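Local coordinates for DR2417 (Deinococcus radiodurans, PDB 4XWT), which probably degrades RNA from its 5' end as a metal-dependent exonuclease of the RNase J subfamily, possibly also cutting internally, in rRNA maturation, at residues A[40-45]-A[141-146]; A[170-175]-A[400-405]; A[228-233]-A[256-261]. All blocks are in the same frame, centred on the assembly; numbering follows the deposited sequence.

In the fold
From the N terminus, interaction 1 comes first: strand 42-46 of one sheet is joined to the turn and strand of 141-146 in the other, closing a loop of 95 residues across the metallo-beta-lactamase sandwich. Interaction 2 opens only afterwards, at the end of strand 168-172, and waits 224 residues for strand 398-402, so that a zinc aspartate and a zinc histidine come together. Within that long excursion the chain builds the beta-CASP region, where interaction 3 pairs helices 222-234 and 249-261, which follow one another in the chain through strand 240-243. Interactions 1 and 2 share a sheet, with centres about 19 Å apart; interaction 3 is centred about 34 Å from interaction 2. None cross.

Interaction 1. Residues A[40-45]-A[141-146]; sequences GDEIVV and GQSFVA
In the hairpin turn between strands 137-140 and 144-150, the backbone of G141, Q142 and S143 folds round the carboxylate of E42. Q142 N gives its hydrogen to E42 OE2 at 2.8 Å, meeting it on the syn side and slightly out of the carboxylate plane, and makes a weak second bond to OE1. E42 OE1 also takes two hydrogens from S143. The bond from S143 N (3.0 Å from E42 OE1, 166° at the hydrogen) uses the syn lone pair and is nearly straight, whereas S143 OG, 2.8 Å from E42 OE1, comes from above the carboxylate plane. Two successive amides and a hydroxyl therefore fix both the position and the rotation of the acid. E42 reaches the turn because its CG stands anti to the carbonyl carbon (chi1 -59°) and the chain then runs extended. G141, with no side chain and a positive phi, lets its CA come to 3.4 Å from E42 OE2. Strand 42-46 belongs to one sheet and strand 144-150 to the other, the two packing as the beta sandwich of the metallo-beta-lactamase fold, and the E42 side chain bridges them at one end. Deeper between the sheets the contact turns apolar. V44 CG2 lies over one face of the F144 ring, 3.9 Å from its centroid and 26° off the normal, a CH-pi contact displaced toward CD2. The same ring presents its CE2 edge to E42 O at 3.6 Å, and F144 CB lies 3.9 Å from V44 CG2. F140 and I81 pack against V44, while Y39 of strand 34-39 touches both F144 and S143.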
loop_
_atom_site.group_PDB
_atom_site.type_symbol
_atom_site.label_atom_id
_atom_site.label_comp_id
_atom_site.label_asym_id
_atom_site.label_seq_id
_atom_site.Cartn_x
_atom_site.Cartn_y
_atom_site.Cartn_z
ATOM N N GLY A 40 39.343 -1.372 19.231
ATOM C CA GLY A 40 40.725 -1.334 18.788
ATOM C C GLY A 40 40.791 -1.702 17.320
ATOM O O GLY A 40 40.105 -1.089 16.488
ATOM N N ASP A 41 41.589 -2.715 16.995
ATOM C CA ASP A 41 41.680 -3.166 15.615
ATOM C C ASP A 41 41.020 -4.531 15.407
ATOM O O ASP A 41 41.403 -5.291 14.521
ATOM C CB ASP A 41 43.144 -3.175 15.167
ATOM C CG ASP A 41 43.689 -1.762 14.946
ATOM O OD1 ASP A 41 43.065 -0.801 15.457
ATOM O OD2 ASP A 41 44.729 -1.607 14.260
ATOM N N GLU A 42 40.001 -4.821 16.211
ATOM C CA GLU A 42 39.223 -6.040 16.028
ATOM C C GLU A 42 37.754 -5.708 15.765
ATOM O O GLU A 42 37.170 -4.825 16.392
ATOM C CB GLU A 42 39.371 -6.967 17.237
ATOM C CG GLU A 42 40.839 -7.365 17.502
ATOM C CD GLU A 42 40.996 -8.337 18.662
ATOM O OE1 GLU A 42 40.095 -8.380 19.529
ATOM O OE2 GLU A 42 42.018 -9.064 18.703
ATOM N N ILE A 43 37.181 -6.418 14.801
ATOM C CA ILE A 43 35.800 -6.212 14.406
ATOM C C ILE A 43 35.034 -7.515 14.480
ATOM O O ILE A 43 35.515 -8.562 14.043
ATOM C CB ILE A 43 35.702 -5.623 12.974
ATOM C CG1 ILE A 43 36.177 -4.172 12.974
ATOM C CG2 ILE A 43 34.281 -5.709 12.447
ATOM C CD1 ILE A 43 36.187 -3.527 11.602
ATOM N N VAL A 44 33.854 -7.437 15.081
ATOM C CA VAL A 44 32.846 -8.484 14.987
ATOM C C VAL A 44 31.608 -7.938 14.262
ATOM O O VAL A 44 31.138 -6.844 14.580
ATOM C CB VAL A 44 32.470 -9.003 16.386
ATOM C CG1 VAL A 44 31.449 -10.082 16.279
ATOM C CG2 VAL A 44 33.743 -9.513 17.111
ATOM N N VAL A 45 31.100 -8.690 13.288
ATOM C CA VAL A 45 29.880 -8.300 12.565
ATOM C C VAL A 45 28.710 -9.227 12.919
ATOM O O VAL A 45 28.874 -10.439 13.066
ATOM C CB VAL A 45 30.072 -8.327 11.031
ATOM C CG1 VAL A 45 28.876 -7.605 10.312
ATOM C CG2 VAL A 45 31.399 -7.713 10.624
ATOM N N GLY A 141 39.003 -12.742 18.254
ATOM C CA GLY A 141 40.200 -11.965 18.502
ATOM C C GLY A 141 40.520 -12.054 19.981
ATOM O O GLY A 141 40.307 -13.098 20.595
ATOM N N GLN A 142 41.001 -10.961 20.563
ATOM C CA GLN A 142 41.385 -10.974 21.965
ATOM C C GLN A 142 40.375 -10.260 22.871
ATOM O O GLN A 142 40.249 -10.607 24.041
ATOM C CB GLN A 142 42.775 -10.353 22.129
ATOM C CG GLN A 142 43.809 -10.861 21.119
ATOM C CD GLN A 142 44.289 -12.278 21.405
ATOM O OE1 GLN A 142 44.424 -12.679 22.561
ATOM N NE2 GLN A 142 44.557 -13.040 20.346
ATOM N N SER A 143 39.640 -9.283 22.343
ATOM C CA SER A 143 38.771 -8.477 23.209
ATOM C C SER A 143 37.273 -8.799 23.143
ATOM O O SER A 143 36.470 -8.132 23.814
ATOM C CB SER A 143 38.971 -6.990 22.908
ATOM O OG SER A 143 39.862 -6.803 21.832
ATOM N N PHE A 144 36.882 -9.803 22.356
ATOM C CA PHE A 144 35.465 -10.147 22.262
ATOM C C PHE A 144 35.157 -11.591 22.631
ATOM O O PHE A 144 35.830 -12.526 22.164
ATOM C CB PHE A 144 34.926 -9.912 20.847
ATOM C CG PHE A 144 34.838 -8.478 20.449
ATOM C CD1 PHE A 144 33.808 -7.683 20.903
ATOM C CD2 PHE A 144 35.766 -7.931 19.585
ATOM C CE1 PHE A 144 33.718 -6.365 20.522
ATOM C CE2 PHE A 144 35.679 -6.615 19.199
ATOM C CZ PHE A 144 34.646 -5.830 19.665
ATOM N N VAL A 145 34.121 -11.759 23.450
ATOM C CA VAL A 145 33.467 -13.051 23.639
ATOM C C VAL A 145 31.955 -12.901 23.466
ATOM O O VAL A 145 31.346 -12.003 24.053
ATOM C CB VAL A 145 33.749 -13.656 25.032
ATOM C CG1 VAL A 145 32.945 -14.943 25.217
ATOM C CG2 VAL A 145 35.241 -13.912 25.214
ATOM N N ALA A 146 31.355 -13.772 22.655
ATOM C CA ALA A 146 29.897 -13.797 22.510
ATOM C C ALA A 146 29.320 -15.072 23.090
ATOM O O ALA A 146 29.821 -16.165 22.840
ATOM C CB ALA A 146 29.489 -13.653 21.041
#

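Interaction 2. Residues A[170-175]-A[400-405]; sequences VLHTGD and LPWHGE. With ZN (zinc ion), chain D; ZN (zinc ion), chain C.
D175 OD2 is held by two zinc ions, at 2.2 Å from the zinc of chain D and 2.4 Å from that of chain C, and H403 NE2 binds the first of these at 2.0 Å. This is the dinuclear site of the metallo-beta-lactamase fold, with D175 as the bridging carboxylate. D88 and H89 complete the coordination of the zinc shared with H403; H84, H86 and H153 bind the other. The carboxylate stands almost perpendicular to the H403 imidazole, their planes 87° apart, and its other oxygen, D175 OD1, lies 3.1 Å from H403 CD2. A bound uridine monophosphate sits about 6 Å from the H403 side chain.

Behind the metals, the W402 indole reaches past strand 205-209, which lies between strands 168-172 and 398-402 in the sheet, to H172. H172 extends with CG opposite the backbone N (chi1 -175°) and points NE2 at one face of the six-membered indole ring, 3.2 Å from W402 CZ3, in a T-shaped pair, centroids 4.3 Å apart and planes at 88°. The second ring nitrogen, H172 ND1, is hydrogen-bonded to Y161 OH. H403 CB, from within the same segment as W402, lies over the rim of the opposite face. At the indole edge, near the ring plane, G174 O approaches W402 CZ3 at 3.4 Å, while accepting a hydrogen bond from T173 OG1.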
loop_
_atom_site.group_PDB
_atom_site.type_symbol
_atom_site.label_atom_id
_atom_site.label_comp_id
_atom_site.label_asym_id
_atom_site.label_seq_id
_atom_site.Cartn_x
_atom_site.Cartn_y
_atom_site.Cartn_z
ATOM N N VAL A 170 27.386 -6.119 26.290
ATOM C CA VAL A 170 26.284 -5.691 25.434
ATOM C C VAL A 170 25.323 -6.851 25.297
ATOM O O VAL A 170 25.736 -7.956 24.929
ATOM C CB VAL A 170 26.764 -5.241 24.026
ATOM C CG1 VAL A 170 25.568 -4.851 23.141
ATOM C CG2 VAL A 170 27.747 -4.081 24.123
ATOM N N LEU A 171 24.051 -6.621 25.621
ATOM C CA LEU A 171 23.060 -7.662 25.438
ATOM C C LEU A 171 22.223 -7.267 24.243
ATOM O O LEU A 171 21.591 -6.209 24.232
ATOM C CB LEU A 171 22.191 -7.882 26.691
ATOM C CG LEU A 171 21.253 -9.101 26.606
ATOM C CD1 LEU A 171 20.958 -9.687 27.987
ATOM C CD2 LEU A 171 19.915 -8.812 25.893
ATOM N N HIS A 172 22.250 -8.127 23.233
ATOM C CA HIS A 172 21.437 -7.948 22.042
ATOM C C HIS A 172 20.368 -9.036 22.040
ATOM O O HIS A 172 20.678 -10.233 21.973
ATOM C CB HIS A 172 22.309 -8.005 20.771
ATOM C CG HIS A 172 21.569 -7.711 19.496
ATOM N ND1 HIS A 172 22.200 -7.691 18.270
ATOM C CD2 HIS A 172 20.266 -7.430 19.248
ATOM C CE1 HIS A 172 21.321 -7.414 17.323
ATOM N NE2 HIS A 172 20.139 -7.244 17.889
ATOM N N THR A 173 19.107 -8.616 22.111
ATOM C CA THR A 173 17.975 -9.544 22.137
ATOM C C THR A 173 17.815 -10.387 20.888
ATOM O O THR A 173 17.134 -11.412 20.911
ATOM C CB THR A 173 16.642 -8.787 22.365
ATOM O OG1 THR A 173 16.386 -7.929 21.246
ATOM C CG2 THR A 173 16.719 -7.954 23.651
ATOM N N GLY A 174 18.441 -9.952 19.797
ATOM C CA GLY A 174 18.101 -10.447 18.486
ATOM C C GLY A 174 16.638 -10.109 18.224
ATOM O O GLY A 174 16.063 -9.254 18.906
ATOM N N ASP A 175 16.045 -10.756 17.226
ATOM C CA ASP A 175 14.596 -10.729 17.045
ATOM C C ASP A 175 13.936 -11.567 18.128
ATOM O O ASP A 175 14.387 -12.682 18.385
ATOM C CB ASP A 175 14.193 -11.290 15.676
ATOM C CG ASP A 175 14.529 -10.362 14.522
ATOM O OD1 ASP A 175 15.512 -9.575 14.637
ATOM O OD2 ASP A 175 13.800 -10.463 13.499
ATOM N N LEU A 400 19.860 1.102 23.076
ATOM C CA LEU A 400 19.752 1.335 21.632
ATOM C C LEU A 400 18.532 0.618 21.038
ATOM O O LEU A 400 18.626 -0.552 20.675
ATOM C CB LEU A 400 21.014 0.846 20.895
ATOM C CG LEU A 400 22.230 1.740 20.629
ATOM C CD1 LEU A 400 23.327 0.972 19.856
ATOM C CD2 LEU A 400 21.834 2.995 19.880
ATOM N N PRO A 401 17.388 1.309 20.929
ATOM C CA PRO A 401 16.273 0.612 20.275
ATOM C C PRO A 401 16.604 0.369 18.805
ATOM O O PRO A 401 17.014 1.273 18.097
ATOM C CB PRO A 401 15.094 1.566 20.470
ATOM C CG PRO A 401 15.715 2.904 20.673
ATOM C CD PRO A 401 17.030 2.673 21.352
ATOM N N TRP A 402 16.411 -0.866 18.360
ATOM C CA TRP A 402 16.904 -1.338 17.070
ATOM C C TRP A 402 15.804 -2.137 16.328
ATOM O O TRP A 402 14.732 -2.348 16.895
ATOM C CB TRP A 402 18.192 -2.159 17.334
ATOM C CG TRP A 402 18.521 -3.197 16.344
ATOM C CD1 TRP A 402 19.268 -3.038 15.223
ATOM C CD2 TRP A 402 18.102 -4.573 16.363
ATOM N NE1 TRP A 402 19.344 -4.223 14.540
ATOM C CE2 TRP A 402 18.630 -5.179 15.215
ATOM C CE3 TRP A 402 17.319 -5.342 17.237
ATOM C CZ2 TRP A 402 18.410 -6.524 14.906
ATOM C CZ3 TRP A 402 17.101 -6.678 16.933
ATOM C CH2 TRP A 402 17.660 -7.257 15.778
ATOM N N HIS A 403 16.039 -2.540 15.070
ATOM C CA HIS A 403 15.066 -3.311 14.246
ATOM C C HIS A 403 13.708 -2.601 14.174
ATOM O O HIS A 403 12.672 -3.178 14.483
ATOM C CB HIS A 403 14.885 -4.752 14.789
ATOM C CG HIS A 403 14.475 -5.788 13.766
ATOM N ND1 HIS A 403 13.201 -5.875 13.232
ATOM C CD2 HIS A 403 15.168 -6.828 13.231
ATOM C CE1 HIS A 403 13.138 -6.906 12.404
ATOM N NE2 HIS A 403 14.316 -7.509 12.393
ATOM N N GLY A 404 13.726 -1.342 13.764
ATOM C CA GLY A 404 12.514 -0.566 13.707
ATOM C C GLY A 404 12.737 0.709 12.938
ATOM O O GLY A 404 13.837 1.237 12.912
ATOM N N GLU A 405 11.687 1.185 12.286
ATOM C CA GLU A 405 11.670 2.533 11.722
ATOM C C GLU A 405 11.691 3.521 12.885
ATOM O O GLU A 405 11.499 3.105 14.028
ATOM C CB GLU A 405 10.428 2.718 10.838
ATOM C CG GLU A 405 10.374 1.700 9.720
ATOM C CD GLU A 405 9.035 1.695 8.953
ATOM O OE1 GLU A 405 8.051 2.333 9.400
ATOM O OE2 GLU A 405 8.972 1.037 7.893
HETATM ZN ZN ZN D . 14.384 -9.415 11.638
HETATM ZN ZN ZN C . 13.250 -12.434 12.227
#

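Interaction 3. Residues A[228-233]-A[256-261]; sequences NLEEII and LDLAHR
L258, the first residue of 256-261 to touch the neighbouring helix, packs against L229, E230 and I233. Its CG stands between the backbone N and the carbonyl carbon (chi1 74°), a crowded position that carries both methyls toward helix 222-234. CD1 of L258 meets I233 CD1 at 3.6 Å, the two side chains crossing at about a right angle, and L258 CD2 rests 4.0 Å from L229 CB. The root of the side chain is used as well: L258 CB lies 3.8 Å from E230 CD, and the two side chains slide past each other in opposite directions. The two helices lie side by side over one face of the parallel sheet of the beta-CASP domain, their N-to-C directions only 33° apart and the segment axes 10.0 Å from each other. A259, next in the chain, turns from helix 222-234 toward V266 and L307 of that sheet, while I233 reaches L307 and I341 from the other helix. One helical turn after L258, R261 returns to the interface. Bent at chi3, its chain folds back so that NE and NH2 grip E230 side-on, one nitrogen to each oxygen. R261 NH2 is 2.6 Å from E230 OE1, which it meets from above the carboxylate plane; R261 NE gives a 2.9 Å bond to E230 OE2 on the syn lone pair. The two flat groups are turned 44° against each other, and Q262 NE2 supplies a further hydrogen bond to E230 OE2. The opposite charges are thus paired through two bonds at the outer side of a leucine and isoleucine contact, which probably stabilises the ionised carboxylate and limits its rotation.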
loop_
_atom_site.group_PDB
_atom_site.type_symbol
_atom_site.label_atom_id
_atom_site.label_comp_id
_atom_site.label_asym_id
_atom_site.label_seq_id
_atom_site.Cartn_x
_atom_site.Cartn_y
_atom_site.Cartn_z
ATOM N N ASN A 228 -6.644 -21.920 17.730
ATOM C CA ASN A 228 -7.675 -21.252 16.927
ATOM C C ASN A 228 -7.796 -21.930 15.568
ATOM O O ASN A 228 -8.903 -22.124 15.070
ATOM C CB ASN A 228 -7.382 -19.763 16.740
ATOM C CG ASN A 228 -7.406 -18.999 18.044
ATOM O OD1 ASN A 228 -8.009 -19.439 19.020
ATOM N ND2 ASN A 228 -6.740 -17.852 18.073
ATOM N N LEU A 229 -6.655 -22.317 14.987
ATOM C CA LEU A 229 -6.649 -22.918 13.659
ATOM C C LEU A 229 -7.351 -24.260 13.692
ATOM O O LEU A 229 -8.140 -24.588 12.807
ATOM C CB LEU A 229 -5.217 -23.080 13.137
ATOM C CG LEU A 229 -4.549 -21.795 12.647
ATOM C CD1 LEU A 229 -3.044 -21.987 12.450
ATOM C CD2 LEU A 229 -5.204 -21.299 11.361
ATOM N N GLU A 230 -7.079 -25.036 14.731
ATOM C CA GLU A 230 -7.685 -26.348 14.831
ATOM C C GLU A 230 -9.205 -26.224 14.943
ATOM O O GLU A 230 -9.935 -26.976 14.305
ATOM C CB GLU A 230 -7.122 -27.136 16.020
ATOM C CG GLU A 230 -7.708 -28.551 16.132
ATOM C CD GLU A 230 -6.786 -29.537 16.846
ATOM O OE1 GLU A 230 -6.026 -29.110 17.737
ATOM O OE2 GLU A 230 -6.814 -30.742 16.506
ATOM N N GLU A 231 -9.678 -25.259 15.724
ATOM C CA GLU A 231 -11.127 -25.066 15.885
ATOM C C GLU A 231 -11.781 -24.726 14.546
ATOM O O GLU A 231 -12.824 -25.266 14.192
ATOM C CB GLU A 231 -11.420 -23.965 16.913
ATOM C CG GLU A 231 -12.836 -23.995 17.479
ATOM C CD GLU A 231 -13.114 -25.225 18.346
ATOM O OE1 GLU A 231 -12.156 -25.949 18.706
ATOM O OE2 GLU A 231 -14.297 -25.467 18.670
ATOM N N ILE A 232 -11.153 -23.825 13.803
ATOM C CA ILE A 232 -11.646 -23.416 12.495
ATOM C C ILE A 232 -11.677 -24.573 11.504
ATOM O O ILE A 232 -12.695 -24.830 10.870
ATOM C CB ILE A 232 -10.780 -22.272 11.940
ATOM C CG1 ILE A 232 -10.997 -21.023 12.798
ATOM C CG2 ILE A 232 -11.119 -21.999 10.473
ATOM C CD1 ILE A 232 -9.983 -19.934 12.578
ATOM N N ILE A 233 -10.559 -25.285 11.395
ATOM C CA ILE A 233 -10.418 -26.353 10.415
ATOM C C ILE A 233 -11.348 -27.511 10.750
ATOM O O ILE A 233 -11.995 -28.080 9.869
ATOM C CB ILE A 233 -8.943 -26.807 10.328
ATOM C CG1 ILE A 233 -8.132 -25.690 9.663
ATOM C CG2 ILE A 233 -8.801 -28.101 9.560
ATOM C CD1 ILE A 233 -6.638 -25.911 9.663
ATOM N N LEU A 256 0.716 -29.198 10.912
ATOM C CA LEU A 256 0.884 -30.591 10.531
ATOM C C LEU A 256 0.254 -31.478 11.604
ATOM O O LEU A 256 -0.344 -32.511 11.315
ATOM C CB LEU A 256 2.368 -30.955 10.333
ATOM C CG LEU A 256 3.146 -30.227 9.220
ATOM C CD1 LEU A 256 4.584 -30.732 9.028
ATOM C CD2 LEU A 256 2.390 -30.271 7.902
ATOM N N ASP A 257 0.373 -31.056 12.852
ATOM C CA ASP A 257 -0.090 -31.898 13.938
ATOM C C ASP A 257 -1.612 -31.897 14.024
ATOM O O ASP A 257 -2.220 -32.948 14.190
ATOM C CB ASP A 257 0.541 -31.454 15.256
ATOM C CG ASP A 257 1.998 -31.899 15.375
ATOM O OD1 ASP A 257 2.296 -33.037 14.961
ATOM O OD2 ASP A 257 2.845 -31.110 15.859
ATOM N N LEU A 258 -2.224 -30.724 13.882
ATOM C CA LEU A 258 -3.672 -30.633 13.965
ATOM C C LEU A 258 -4.295 -31.237 12.721
ATOM O O LEU A 258 -5.402 -31.785 12.789
ATOM C CB LEU A 258 -4.125 -29.175 14.173
ATOM C CG LEU A 258 -4.069 -28.154 13.024
ATOM C CD1 LEU A 258 -5.407 -28.104 12.308
ATOM C CD2 LEU A 258 -3.665 -26.768 13.506
ATOM N N ALA A 259 -3.597 -31.160 11.588
ATOM C CA ALA A 259 -4.133 -31.768 10.370
ATOM C C ALA A 259 -4.288 -33.271 10.568
ATOM O O ALA A 259 -5.319 -33.857 10.191
ATOM C CB ALA A 259 -3.250 -31.476 9.180
ATOM N N HIS A 260 -3.273 -33.884 11.181
ATOM C CA HIS A 260 -3.315 -35.314 11.477
ATOM C C HIS A 260 -4.461 -35.647 12.432
ATOM O O HIS A 260 -5.228 -36.583 12.188
ATOM C CB HIS A 260 -1.981 -35.801 12.069
ATOM C CG HIS A 260 -2.027 -37.215 12.573
ATOM N ND1 HIS A 260 -1.763 -38.303 11.770
ATOM C CD2 HIS A 260 -2.325 -37.716 13.796
ATOM C CE1 HIS A 260 -1.888 -39.414 12.477
ATOM N NE2 HIS A 260 -2.229 -39.085 13.710
ATOM N N ARG A 261 -4.590 -34.878 13.508
ATOM C CA ARG A 261 -5.674 -35.097 14.464
ATOM C C ARG A 261 -7.039 -34.952 13.816
ATOM O O ARG A 261 -7.970 -35.669 14.158
ATOM C CB ARG A 261 -5.570 -34.129 15.647
ATOM C CG ARG A 261 -4.311 -34.307 16.490
ATOM C CD ARG A 261 -4.432 -33.567 17.812
ATOM N NE ARG A 261 -4.511 -32.114 17.657
ATOM C CZ ARG A 261 -3.446 -31.320 17.675
ATOM N NH1 ARG A 261 -2.240 -31.851 17.807
ATOM N NH2 ARG A 261 -3.582 -30.005 17.552
#